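Local coordinates for serine repeat antigen 5 (Plasmodium falciparum, PDB 6X42), which belongs to the papain family of cysteine proteases and, as a pseudo-zymogen, is probably a protease homologue with little or no peptidase activity of its own, at residues 40-45 and 62-67; 161-166 and 272-277; 171-176 and 259-264; 189-194 and 221-226. One frame throughout, in Å; residues are numbered along the deposited sequence. Where two conformers were deposited one is given.

Contact 1. Residues 40-45 and 62-67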
loop_
_atom_site.group_PDB
_atom_site.type_symbol
_atom_site.label_atom_id
_atom_site.label_comp_id
_atom_site.label_asym_id
_atom_site.label_seq_id
_atom_site.Cartn_x
_atom_site.Cartn_y
_atom_site.Cartn_z
ATOM N N SER A 40 9.889 5.632 -8.383
ATOM C CA SER A 40 10.795 6.379 -7.520
ATOM C C SER A 40 10.413 7.842 -7.410
ATOM O O SER A 40 10.914 8.542 -6.526
ATOM C CB SER A 40 12.219 6.315 -8.060
ATOM O OG SER A 40 12.539 4.981 -8.374
ATOM N N ASN A 41 9.559 8.321 -8.303
ATOM C CA ASN A 41 9.117 9.703 -8.302
ATOM C C ASN A 41 7.797 9.906 -7.577
ATOM O O ASN A 41 7.264 11.020 -7.579
ATOM C CB ASN A 41 9.091 10.173 -9.743
ATOM C CG ASN A 41 10.476 10.564 -10.218
ATOM O OD1 ASN A 41 10.935 11.673 -9.961
ATOM N ND2 ASN A 41 11.214 9.591 -10.736
ATOM N N LEU A 42 7.287 8.877 -6.909
ATOM C CA LEU A 42 6.132 9.016 -6.021
ATOM C C LEU A 42 6.659 9.312 -4.617
ATOM O O LEU A 42 7.076 8.405 -3.889
ATOM C CB LEU A 42 5.313 7.733 -6.043
ATOM C CG LEU A 42 4.660 7.347 -7.376
ATOM C CD1 LEU A 42 4.171 5.882 -7.355
ATOM C CD2 LEU A 42 3.513 8.296 -7.685
ATOM N N GLN A 43 6.678 10.580 -4.231
ATOM C CA GLN A 43 7.327 10.947 -2.986
ATOM C C GLN A 43 6.482 10.491 -1.803
ATOM O O GLN A 43 5.262 10.359 -1.897
ATOM C CB GLN A 43 7.560 12.449 -2.927
ATOM C CG GLN A 43 8.565 12.947 -3.976
ATOM C CD GLN A 43 9.889 12.149 -3.972
ATOM O OE1 GLN A 43 10.688 12.227 -3.029
ATOM N NE2 GLN A 43 10.121 11.386 -5.043
ATOM N N VAL A 44 7.157 10.265 -0.675
ATOM C CA VAL A 44 6.489 9.897 0.565
ATOM C C VAL A 44 5.571 11.023 1.023
ATOM O O VAL A 44 5.893 12.213 0.898
ATOM C CB VAL A 44 7.567 9.583 1.616
ATOM C CG1 VAL A 44 6.982 9.438 3.021
ATOM C CG2 VAL A 44 8.323 8.321 1.216
ATOM N N GLU A 45 4.409 10.643 1.547
ATOM C CA GLU A 45 3.402 11.561 2.066
ATOM C C GLU A 45 3.284 11.434 3.583
ATOM O O GLU A 45 3.805 10.508 4.193
ATOM C CB GLU A 45 2.064 11.338 1.357
ATOM C CG GLU A 45 2.195 11.585 -0.149
ATOM C CD GLU A 45 0.893 11.518 -0.913
ATOM O OE1 GLU A 45 -0.094 12.111 -0.460
ATOM O OE2 GLU A 45 0.856 10.901 -1.988
ATOM N N LEU A 62 -2.734 2.036 -6.450
ATOM C CA LEU A 62 -3.201 2.477 -7.763
ATOM C C LEU A 62 -2.159 3.331 -8.480
ATOM O O LEU A 62 -2.018 3.233 -9.709
ATOM C CB LEU A 62 -4.519 3.238 -7.647
ATOM C CG LEU A 62 -5.778 2.460 -7.333
ATOM C CD1 LEU A 62 -6.982 3.400 -7.394
ATOM C CD2 LEU A 62 -5.955 1.307 -8.328
ATOM N N GLU A 63 -1.435 4.186 -7.746
ATOM C CA GLU A 63 -0.373 4.993 -8.365
ATOM C C GLU A 63 0.728 4.106 -8.966
ATOM O O GLU A 63 1.226 4.387 -10.064
ATOM C CB GLU A 63 0.214 5.998 -7.364
ATOM C CG GLU A 63 -0.797 7.087 -6.973
ATOM C CD GLU A 63 -0.497 7.786 -5.647
ATOM O OE1 GLU A 63 0.516 7.436 -4.987
ATOM O OE2 GLU A 63 -1.281 8.699 -5.267
ATOM N N THR A 64 1.117 3.018 -8.283
ATOM C CA THR A 64 2.154 2.161 -8.870
ATOM C C THR A 64 1.604 1.376 -10.050
ATOM O O THR A 64 2.320 1.156 -11.028
ATOM C CB THR A 64 2.857 1.247 -7.848
ATOM O OG1 THR A 64 1.985 0.218 -7.349
ATOM C CG2 THR A 64 3.410 2.038 -6.664
ATOM N N ILE A 65 0.340 0.938 -9.970
ATOM C CA ILE A 65 -0.269 0.273 -11.114
ATOM C C ILE A 65 -0.263 1.207 -12.317
ATOM O O ILE A 65 0.064 0.792 -13.437
ATOM C CB ILE A 65 -1.689 -0.219 -10.768
ATOM C CG1 ILE A 65 -1.631 -1.415 -9.813
ATOM C CG2 ILE A 65 -2.454 -0.541 -12.041
ATOM C CD1 ILE A 65 -2.944 -1.767 -9.137
ATOM N N ARG A 66 -0.617 2.484 -12.107
ATOM C CA ARG A 66 -0.574 3.467 -13.191
ATOM C C ARG A 66 0.839 3.630 -13.741
ATOM O O ARG A 66 1.034 3.678 -14.960
ATOM C CB ARG A 66 -1.160 4.791 -12.706
ATOM C CG ARG A 66 -2.697 4.767 -12.620
ATOM C CD ARG A 66 -3.289 6.063 -12.068
ATOM N NE ARG A 66 -2.843 7.209 -12.854
ATOM C CZ ARG A 66 -3.374 7.577 -14.018
ATOM N NH1 ARG A 66 -4.406 6.913 -14.523
ATOM N NH2 ARG A 66 -2.868 8.602 -14.683
ATOM N N CYS A 67 1.848 3.655 -12.866
ATOM C CA CYS A 67 3.231 3.701 -13.331
ATOM C C CYS A 67 3.568 2.485 -14.189
ATOM O O CYS A 67 4.192 2.612 -15.250
ATOM C CB CYS A 67 4.193 3.756 -12.142
ATOM S SG CYS A 67 4.475 5.371 -11.394
HETATM O O HOH W 1 1.318 8.194 -2.560
#
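Leu42 reaches across to Glu63, Thr64 and Cys67, and its two methyl groups carry the apolar part of the contact. CD1 is the busier branch. It rests 4.0 Å from Glu63 CB, meets Thr64 CG2 with the two side chains at about a right angle, and lies 4.1 Å from Cys67 SG, so three residues of the helix, spread over one turn, meet this one methyl. CD2 also touches Glu63 CB, and lies 4.1 Å from Glu63 OE1, bordering the polar zone. The leucine CG stands beside its backbone N, anti to the carbonyl carbon (chi1 -64°), which puts CG on the helix side. A covalent tie runs close by: Cys67 SG forms a disulfide with Cys38, just ahead of residues 40-45. Helix 53-68 is the central helix of the papain fold, the one whose start carries the nucleophile in active relatives, and residues 40-45 belong to the loop leading into it. The polar part is made by two glutamates and a bridging water. Water 1 donates to Glu45 OE2 at 2.8 Å and to Glu63 OE1 at 2.7 Å, one hydrogen to each. The carboxylates themselves come no closer than 4.5 Å, between Glu45 OE2 and Glu63 OE2, a pair of like charges that would repel. Lys59 forms salt bridges with both of those oxygens; Lys75 makes a further one with Glu45 OE2, and the backbone N of Ile76 hydrogen-bonds to Glu63 OE2. Thr64 OG1 turns to Ser188 and the carbonyl of Lys186.

Contact 2. Residues 161-166 and 272-277. With CA (calcium ion), chain C.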
loop_
_atom_site.group_PDB
_atom_site.type_symbol
_atom_site.label_atom_id
_atom_site.label_comp_id
_atom_site.label_asym_id
_atom_site.label_seq_id
_atom_site.Cartn_x
_atom_site.Cartn_y
_atom_site.Cartn_z
ATOM N N THR A 161 -8.201 -8.878 -3.845
ATOM C CA THR A 161 -7.850 -10.183 -3.312
ATOM C C THR A 161 -6.975 -9.954 -2.091
ATOM O O THR A 161 -6.055 -9.135 -2.146
ATOM C CB THR A 161 -7.099 -11.000 -4.364
ATOM O OG1 THR A 161 -7.900 -11.089 -5.557
ATOM C CG2 THR A 161 -6.812 -12.390 -3.842
ATOM N N ALA A 162 -7.283 -10.636 -0.995
ATOM C CA ALA A 162 -6.563 -10.481 0.261
ATOM C C ALA A 162 -5.996 -11.816 0.716
ATOM O O ALA A 162 -6.639 -12.853 0.556
ATOM C CB ALA A 162 -7.466 -9.923 1.367
ATOM N N TYR A 163 -4.791 -11.791 1.282
ATOM C CA TYR A 163 -4.114 -12.962 1.825
ATOM C C TYR A 163 -3.645 -12.637 3.239
ATOM O O TYR A 163 -3.122 -11.547 3.484
ATOM C CB TYR A 163 -2.891 -13.320 0.975
ATOM C CG TYR A 163 -3.168 -13.562 -0.488
ATOM C CD1 TYR A 163 -3.088 -12.534 -1.404
ATOM C CD2 TYR A 163 -3.497 -14.824 -0.952
ATOM C CE1 TYR A 163 -3.332 -12.729 -2.742
ATOM C CE2 TYR A 163 -3.750 -15.039 -2.303
ATOM C CZ TYR A 163 -3.660 -13.973 -3.193
ATOM O OH TYR A 163 -3.889 -14.157 -4.547
ATOM N N GLU A 164 -3.803 -13.585 4.158
ATOM C CA GLU A 164 -3.430 -13.401 5.562
ATOM C C GLU A 164 -2.258 -14.301 5.916
ATOM O O GLU A 164 -2.289 -15.498 5.624
ATOM C CB GLU A 164 -4.588 -13.720 6.498
ATOM C CG GLU A 164 -5.756 -12.781 6.326
ATOM C CD GLU A 164 -6.647 -13.147 5.171
ATOM O OE1 GLU A 164 -6.977 -14.348 5.064
ATOM O OE2 GLU A 164 -7.045 -12.240 4.392
ATOM N N SER A 165 -1.242 -13.741 6.573
ATOM C CA SER A 165 -0.098 -14.565 6.940
ATOM C C SER A 165 -0.488 -15.702 7.889
ATOM O O SER A 165 0.113 -16.781 7.846
ATOM C CB SER A 165 0.991 -13.684 7.543
ATOM O OG SER A 165 0.544 -13.045 8.721
ATOM N N GLU A 166 -1.472 -15.486 8.758
ATOM C CA GLU A 166 -1.898 -16.547 9.667
ATOM C C GLU A 166 -2.422 -17.747 8.893
ATOM O O GLU A 166 -2.225 -18.886 9.319
ATOM C CB GLU A 166 -2.965 -16.026 10.636
ATOM C CG GLU A 166 -2.437 -15.225 11.865
ATOM C CD GLU A 166 -3.476 -14.297 12.544
ATOM O OE1 GLU A 166 -3.998 -14.734 13.584
ATOM O OE2 GLU A 166 -3.681 -13.127 12.232
ATOM N N HIS A 272 0.575 -8.742 8.713
ATOM C CA HIS A 272 -0.670 -9.433 9.019
ATOM C C HIS A 272 -1.335 -9.972 7.763
ATOM O O HIS A 272 -1.828 -11.112 7.735
ATOM C CB HIS A 272 -1.601 -8.462 9.754
ATOM C CG HIS A 272 -2.932 -9.052 10.068
ATOM N ND1 HIS A 272 -3.974 -9.050 9.164
ATOM C CD2 HIS A 272 -3.370 -9.716 11.162
ATOM C CE1 HIS A 272 -4.999 -9.696 9.695
ATOM N NE2 HIS A 272 -4.662 -10.097 10.911
ATOM N N SER A 273 -1.393 -9.154 6.727
ATOM C CA SER A 273 -2.153 -9.460 5.536
ATOM C C SER A 273 -1.710 -8.521 4.434
ATOM O O SER A 273 -1.122 -7.463 4.685
ATOM C CB SER A 273 -3.655 -9.350 5.806
ATOM O OG SER A 273 -3.997 -8.137 6.438
ATOM N N VAL A 274 -2.019 -8.923 3.205
ATOM C CA VAL A 274 -1.813 -8.084 2.037
ATOM C C VAL A 274 -3.085 -8.049 1.208
ATOM O O VAL A 274 -3.866 -9.006 1.197
ATOM C CB VAL A 274 -0.607 -8.543 1.192
ATOM C CG1 VAL A 274 0.714 -8.432 1.964
ATOM C CG2 VAL A 274 -0.762 -9.942 0.676
ATOM N N VAL A 275 -3.245 -6.959 0.462
ATOM C CA VAL A 275 -4.368 -6.749 -0.441
ATOM C C VAL A 275 -3.837 -6.270 -1.784
ATOM O O VAL A 275 -2.946 -5.411 -1.847
ATOM C CB VAL A 275 -5.393 -5.744 0.129
ATOM C CG1 VAL A 275 -6.556 -5.533 -0.821
ATOM C CG2 VAL A 275 -5.894 -6.195 1.473
ATOM N N ILE A 276 -4.402 -6.817 -2.856
ATOM C CA ILE A 276 -4.153 -6.358 -4.217
ATOM C C ILE A 276 -5.479 -5.964 -4.857
ATOM O O ILE A 276 -6.534 -6.525 -4.543
ATOM C CB ILE A 276 -3.404 -7.370 -5.101
ATOM C CG1 ILE A 276 -4.209 -8.627 -5.314
ATOM C CG2 ILE A 276 -2.070 -7.724 -4.471
ATOM C CD1 ILE A 276 -3.623 -9.535 -6.379
ATOM N N PHE A 277 -5.422 -4.940 -5.708
ATOM C CA PHE A 277 -6.577 -4.491 -6.466
ATOM C C PHE A 277 -6.549 -5.106 -7.856
ATOM O O PHE A 277 -5.494 -5.144 -8.506
ATOM C CB PHE A 277 -6.588 -2.979 -6.569
ATOM C CG PHE A 277 -6.894 -2.252 -5.271
ATOM C CD1 PHE A 277 -7.518 -2.873 -4.195
ATOM C CD2 PHE A 277 -6.581 -0.901 -5.150
ATOM C CE1 PHE A 277 -7.800 -2.158 -3.037
ATOM C CE2 PHE A 277 -6.877 -0.188 -3.987
ATOM C CZ PHE A 277 -7.492 -0.814 -2.948
HETATM CA CA CA C . -5.532 -13.009 14.009
HETATM O O HOH W 2 -2.979 -12.937 9.493
HETATM O O HOH W 3 -6.504 -11.955 12.111
HETATM O O HOH W 4 -6.938 -14.891 13.903
#
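Thr161 to Glu164 pair with Ser273 to Ile276 as antiparallel strands, their axes 4.7 Å apart at 167°, and the ladder runs on to Ser165 N, which bonds to His272 O at 2.9 Å from above the carbonyl plane. Thr161-Ile276 and Tyr163-Val274 are the hydrogen-bonded pairs, Ala162-Val275 and Glu164-Ser273 the non-hydrogen-bonded ones. In the sheet of the papain-type fold this puts strand 160-164 beside strand 273-280, which has strand 189-193 on its other side. On the face bearing Thr161, Tyr163, Val274 and Ile276, Val274 CG2 touches Tyr163 CB at 4.0 Å and Thr161 CB meets Ile276 CG1; helix 172-186 packs here. On the other, Ala162 CB meets Val275 CG2. Beyond the strand ends, Glu166 chelates a calcium ion with both carboxylate oxygens, helped by Asp215 and waters 3 and 4. His272 CG lies anti to its backbone N (chi1 178°). The ring's NE2 and CD2 come nearest Glu166 OE2, with carboxylate and ring planes 75° apart; NE2 is 3.4 Å from OE2 at a poor angle, not hydrogen-bonded. Water 2 lies 3.5 Å above the ring centre; it donates to Glu166 OE2 and His272 O and accepts from Glu166 N. Bonds at both ring nitrogens restrain the ring's rotation, and through water 3 at NE2 and Ser273 OG at ND1 the imidazole joins the calcium's water shell to the strand end.

Contact 3. Residues 171-176 and 259-264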
loop_
_atom_site.group_PDB
_atom_site.type_symbol
_atom_site.label_atom_id
_atom_site.label_comp_id
_atom_site.label_asym_id
_atom_site.label_seq_id
_atom_site.Cartn_x
_atom_site.Cartn_y
_atom_site.Cartn_z
ATOM N N ASN A 171 2.993 -22.390 5.329
ATOM C CA ASN A 171 3.388 -22.293 3.938
ATOM C C ASN A 171 3.807 -20.857 3.632
ATOM O O ASN A 171 3.331 -20.231 2.683
ATOM C CB ASN A 171 2.250 -22.766 3.039
ATOM C CG ASN A 171 2.695 -22.982 1.621
ATOM O OD1 ASN A 171 3.895 -23.025 1.329
ATOM N ND2 ASN A 171 1.734 -23.115 0.721
ATOM N N MET A 172 4.731 -20.321 4.435
ATOM C CA MET A 172 5.124 -18.921 4.257
ATOM C C MET A 172 5.896 -18.684 2.967
ATOM O O MET A 172 5.899 -17.554 2.468
ATOM C CB MET A 172 5.878 -18.382 5.473
ATOM C CG MET A 172 4.943 -18.147 6.654
ATOM S SD MET A 172 3.781 -16.757 6.355
ATOM C CE MET A 172 4.879 -15.367 6.307
ATOM N N ASP A 173 6.543 -19.714 2.416
ATOM C CA ASP A 173 7.218 -19.542 1.135
ATOM C C ASP A 173 6.232 -19.134 0.048
ATOM O O ASP A 173 6.560 -18.317 -0.818
ATOM C CB ASP A 173 7.935 -20.834 0.734
ATOM C CG ASP A 173 9.214 -21.062 1.508
ATOM O OD1 ASP A 173 9.613 -20.189 2.303
ATOM O OD2 ASP A 173 9.829 -22.136 1.316
ATOM N N ALA A 174 5.014 -19.686 0.085
ATOM C CA ALA A 174 4.004 -19.331 -0.905
ATOM C C ALA A 174 3.508 -17.906 -0.686
ATOM O O ALA A 174 3.302 -17.169 -1.652
ATOM C CB ALA A 174 2.852 -20.336 -0.860
ATOM N N PHE A 175 3.344 -17.497 0.575
ATOM C CA PHE A 175 2.951 -16.118 0.882
ATOM C C PHE A 175 3.976 -15.138 0.330
ATOM O O PHE A 175 3.623 -14.157 -0.334
ATOM C CB PHE A 175 2.825 -16.008 2.406
ATOM C CG PHE A 175 2.264 -14.703 2.926
ATOM C CD1 PHE A 175 0.922 -14.388 2.814
ATOM C CD2 PHE A 175 3.082 -13.813 3.606
ATOM C CE1 PHE A 175 0.412 -13.217 3.339
ATOM C CE2 PHE A 175 2.579 -12.633 4.138
ATOM C CZ PHE A 175 1.233 -12.337 4.009
ATOM N N VAL A 176 5.261 -15.423 0.554
ATOM C CA VAL A 176 6.340 -14.589 0.038
ATOM C C VAL A 176 6.303 -14.527 -1.486
ATOM O O VAL A 176 6.417 -13.446 -2.088
ATOM C CB VAL A 176 7.692 -15.110 0.563
ATOM C CG1 VAL A 176 8.858 -14.479 -0.195
ATOM C CG2 VAL A 176 7.810 -14.860 2.055
ATOM N N ASP A 259 12.566 -7.975 8.333
ATOM C CA ASP A 259 12.797 -9.383 8.020
ATOM C C ASP A 259 11.481 -10.060 7.653
ATOM O O ASP A 259 10.464 -9.912 8.337
ATOM C CB ASP A 259 13.440 -10.048 9.244
ATOM C CG ASP A 259 14.031 -11.412 8.934
ATOM O OD1 ASP A 259 13.224 -12.342 8.747
ATOM O OD2 ASP A 259 15.275 -11.539 8.848
ATOM N N MET A 260 11.503 -10.810 6.549
ATOM C CA MET A 260 10.281 -11.400 6.029
ATOM C C MET A 260 9.687 -12.449 6.965
ATOM O O MET A 260 8.468 -12.654 6.995
ATOM C CB MET A 260 10.600 -12.136 4.742
ATOM C CG MET A 260 10.727 -11.269 3.541
ATOM S SD MET A 260 10.887 -12.339 2.077
ATOM C CE MET A 260 11.402 -11.057 0.916
ATOM N N TYR A 261 10.527 -13.170 7.679
ATOM C CA TYR A 261 10.044 -14.269 8.503
ATOM C C TYR A 261 10.035 -13.912 9.981
ATOM O O TYR A 261 9.178 -14.398 10.720
ATOM C CB TYR A 261 10.835 -15.560 8.204
ATOM C CG TYR A 261 10.591 -16.135 6.792
ATOM C CD1 TYR A 261 9.576 -17.078 6.540
ATOM C CD2 TYR A 261 11.369 -15.734 5.723
ATOM C CE1 TYR A 261 9.371 -17.599 5.248
ATOM C CE2 TYR A 261 11.166 -16.235 4.440
ATOM C CZ TYR A 261 10.180 -17.176 4.202
ATOM O OH TYR A 261 9.992 -17.678 2.912
ATOM N N GLY A 262 10.930 -13.036 10.418
ATOM C CA GLY A 262 11.020 -12.643 11.798
ATOM C C GLY A 262 11.589 -13.732 12.686
ATOM O O GLY A 262 12.017 -14.797 12.219
ATOM N N PRO A 263 11.608 -13.477 13.997
ATOM C CA PRO A 263 12.118 -14.479 14.936
ATOM C C PRO A 263 11.347 -15.785 14.852
ATOM O O PRO A 263 10.142 -15.815 14.596
ATOM C CB PRO A 263 11.925 -13.814 16.304
ATOM C CG PRO A 263 11.844 -12.367 16.031
ATOM C CD PRO A 263 11.271 -12.210 14.668
ATOM N N THR A 264 12.064 -16.881 15.095
ATOM C CA THR A 264 11.466 -18.200 14.924
ATOM C C THR A 264 10.342 -18.444 15.923
ATOM O O THR A 264 9.391 -19.169 15.614
ATOM C CB THR A 264 12.545 -19.269 15.040
ATOM O OG1 THR A 264 13.133 -19.204 16.342
ATOM C CG2 THR A 264 13.616 -19.040 14.008
#
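Tyr261 brings the hydroxyl end of its ring, CE1, CZ and OH, to the first turn of helix 172-186, touching Met172, Asp173 and Val176. The contact thus joins the N-terminal turn of that helix to the loop that follows strand 255-259. The tyrosine CG is anti to the carbonyl carbon (chi1 -67°). Met172 CB lies 3.6 Å from Tyr261 CE1, while the methionine chain beyond it is bent at both chi2 and chi3. Of the Val176 methyls, CG2 meets the hydroxyl end of the tyrosine, 3.7 Å from OH, and CG1, anti to the backbone N (chi1 167°), is the nearer to Met260 SD, also at 3.7 Å. Met260 itself is extended beyond CG and meets the valine at about a right angle; Trp240 of strand 236-243 touches both. Asp259 OD1 accepts from Tyr261 N at 3.0 Å, an Asx turn, and from Gly262 N, which extends it to an Asx motif. Asp259 OD2 binds Tyr229 OH, a residue of the triiodo ligand's pocket. In the conformer given, Tyr261 OH donates to Asp173 OD1 at 2.6 Å, nearly along its C-O axis, with carboxylate and ring planes 83° apart. A second Asp173 conformer was deposited, so the permanence of this short bond to a charged acceptor, at the exposed rim beside apolar contacts, is uncertain.

Contact 4. Residues 189-194 and 221-226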
loop_
_atom_site.group_PDB
_atom_site.type_symbol
_atom_site.label_atom_id
_atom_site.label_comp_id
_atom_site.label_asym_id
_atom_site.label_seq_id
_atom_site.Cartn_x
_atom_site.Cartn_y
_atom_site.Cartn_z
ATOM N N VAL A 189 2.152 -3.998 -3.152
ATOM C CA VAL A 189 0.900 -4.463 -2.574
ATOM C C VAL A 189 0.562 -3.551 -1.402
ATOM O O VAL A 189 1.418 -2.835 -0.874
ATOM C CB VAL A 189 0.937 -5.937 -2.115
ATOM C CG1 VAL A 189 1.272 -6.857 -3.266
ATOM C CG2 VAL A 189 1.903 -6.126 -0.936
ATOM N N ILE A 190 -0.704 -3.579 -0.991
ATOM C CA ILE A 190 -1.128 -3.017 0.280
ATOM C C ILE A 190 -0.828 -4.056 1.348
ATOM O O ILE A 190 -1.083 -5.246 1.133
ATOM C CB ILE A 190 -2.631 -2.691 0.233
ATOM C CG1 ILE A 190 -2.977 -1.753 -0.924
ATOM C CG2 ILE A 190 -3.074 -2.129 1.587
ATOM C CD1 ILE A 190 -4.471 -1.772 -1.269
ATOM N N ALA A 191 -0.277 -3.633 2.482
ATOM C CA ALA A 191 -0.032 -4.553 3.588
ATOM C C ALA A 191 -0.582 -3.965 4.871
ATOM O O ALA A 191 -0.521 -2.744 5.073
ATOM C CB ALA A 191 1.463 -4.866 3.768
ATOM N N TYR A 192 -1.072 -4.810 5.761
ATOM C CA TYR A 192 -1.592 -4.374 7.073
ATOM C C TYR A 192 -0.614 -4.786 8.156
ATOM O O TYR A 192 -0.145 -5.879 8.098
ATOM C CB TYR A 192 -2.996 -4.900 7.373
ATOM C CG TYR A 192 -4.024 -3.831 7.126
ATOM C CD1 TYR A 192 -4.698 -3.755 5.923
ATOM C CD2 TYR A 192 -4.239 -2.826 8.053
ATOM C CE1 TYR A 192 -5.603 -2.742 5.670
ATOM C CE2 TYR A 192 -5.137 -1.801 7.814
ATOM C CZ TYR A 192 -5.828 -1.763 6.620
ATOM O OH TYR A 192 -6.716 -0.760 6.370
ATOM N N ILE A 193 -0.308 -3.874 9.057
ATOM C CA ILE A 193 0.512 -4.087 10.236
ATOM C C ILE A 193 -0.205 -3.482 11.439
ATOM O O ILE A 193 -1.180 -2.747 11.314
ATOM C CB ILE A 193 1.925 -3.474 10.084
ATOM C CG1 ILE A 193 1.876 -1.941 9.957
ATOM C CG2 ILE A 193 2.623 -4.075 8.869
ATOM C CD1 ILE A 193 3.260 -1.292 10.067
ATOM N N LYS A 194 0.299 -3.790 12.630
ATOM C CA LYS A 194 -0.129 -3.094 13.838
ATOM C C LYS A 194 0.832 -1.930 14.054
ATOM O O LYS A 194 2.048 -2.134 14.166
ATOM C CB LYS A 194 -0.190 -4.028 15.050
ATOM C CG LYS A 194 -1.156 -3.516 16.128
ATOM C CD LYS A 194 -1.409 -4.535 17.224
ATOM C CE LYS A 194 -2.597 -4.149 18.080
ATOM N NZ LYS A 194 -2.781 -5.138 19.177
ATOM N N VAL A 221 0.171 -0.003 5.075
ATOM C CA VAL A 221 1.435 0.400 4.484
ATOM C C VAL A 221 1.523 -0.267 3.111
ATOM O O VAL A 221 0.568 -0.885 2.660
ATOM C CB VAL A 221 2.627 0.033 5.387
ATOM C CG1 VAL A 221 2.572 0.820 6.692
ATOM C CG2 VAL A 221 2.658 -1.470 5.658
ATOM N N ASN A 222 2.656 -0.117 2.415
ATOM C CA ASN A 222 2.841 -0.816 1.145
ATOM C C ASN A 222 4.154 -1.571 1.178
ATOM O O ASN A 222 5.184 -1.022 1.576
ATOM C CB ASN A 222 2.849 0.147 -0.041
ATOM C CG ASN A 222 1.545 0.901 -0.181
ATOM O OD1 ASN A 222 1.409 2.021 0.318
ATOM N ND2 ASN A 222 0.561 0.273 -0.830
ATOM N N ILE A 223 4.139 -2.812 0.698
ATOM C CA ILE A 223 5.383 -3.502 0.374
ATOM C C ILE A 223 5.746 -3.124 -1.048
ATOM O O ILE A 223 4.917 -3.240 -1.961
ATOM C CB ILE A 223 5.265 -5.019 0.562
ATOM C CG1 ILE A 223 5.015 -5.361 2.029
ATOM C CG2 ILE A 223 6.531 -5.704 0.051
ATOM C CD1 ILE A 223 4.636 -6.819 2.260
ATOM N N VAL A 224 6.966 -2.617 -1.226
ATOM C CA VAL A 224 7.407 -2.041 -2.492
ATOM C C VAL A 224 8.651 -2.692 -3.057
ATOM O O VAL A 224 9.070 -2.328 -4.162
ATOM C CB VAL A 224 7.586 -0.511 -2.384
ATOM C CG1 VAL A 224 6.307 0.128 -1.875
ATOM C CG2 VAL A 224 8.779 -0.126 -1.507
ATOM N N GLY A 225 9.269 -3.603 -2.329
ATOM C CA GLY A 225 10.488 -4.244 -2.780
ATOM C C GLY A 225 10.930 -5.242 -1.733
ATOM O O GLY A 225 10.213 -5.519 -0.761
ATOM N N TYR A 226 12.123 -5.790 -1.951
ATOM C CA TYR A 226 12.610 -6.901 -1.142
ATOM C C TYR A 226 14.047 -7.211 -1.550
ATOM O O TYR A 226 14.522 -6.809 -2.620
ATOM C CB TYR A 226 11.750 -8.164 -1.303
ATOM C CG TYR A 226 11.437 -8.500 -2.741
ATOM C CD1 TYR A 226 10.234 -8.102 -3.312
ATOM C CD2 TYR A 226 12.339 -9.216 -3.529
ATOM C CE1 TYR A 226 9.937 -8.397 -4.623
ATOM C CE2 TYR A 226 12.038 -9.528 -4.827
ATOM C CZ TYR A 226 10.835 -9.102 -5.369
ATOM O OH TYR A 226 10.501 -9.362 -6.673
#
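Val221 and Ala191 form the straightest part of this antiparallel pairing: Val221 N bonds to Ala191 O at 2.8 Å with an angle of 177°, and Ala191 N returns a bond to Val221 O. At the other end Val189 N reaches Ile223 O at 3.1 Å, but the reverse bond from Ile223 N to Val189 O is weak. That carbonyl has another donor in Asn222 ND2, 3.2 Å away and 50° above the carbonyl plane. Side chains of Val189, Ala191, Val221 and Ile223 share one face. There Val189 CG2 packs on Ile223 CB at 3.8 Å, and Ala191 CB sits 4.0 Å from Ile223 CG1. Val221 CG2, lying between its backbone N and carbonyl carbon, comes to 3.5 Å from Ala191 O, while CG1 meets Ile193 CD1. In the next shell, Ala57 O of helix 53-68 also receives a bond from Asn222 ND2, which helps orient the amide that also bonds Val189 O. The strand axes cross at 128°, and Val224 with Gly225 forms a classic beta bulge opposite strand 236-243. This is the buried heart of the papain-type sheet: helix 172-186 packs on the Val189 and Ile223 side, helix 53-68 on the Ile190 and Asn222 side, and strand 273-280 flanks residues 189-193.

In the fold
Contacts 2 and 4 lie in one sheet, centres 10 Å apart, with strand 273-280 beside 189-193; Val275 N and Ile190 O, 2.8 Å apart, probably form a hydrogen bond. Contact 3 reaches both, as Phe175 CE1 lies 3.7 Å from Ser165 N and Met260 CE the same distance from Tyr226 CB. Contact 1 sits across the chain's centre from contact 2, about 20 Å between centres, yet Leu62 CD2 of the central helix meets Phe277 CD2 at 3.9 Å. That helix and strand 219-230 bear the positions where active papain relatives hold nucleophile and histidine. Contact 2 binds calcium directly; the side chain of Tyr261 is about 8 Å from the bound triiodo ligand.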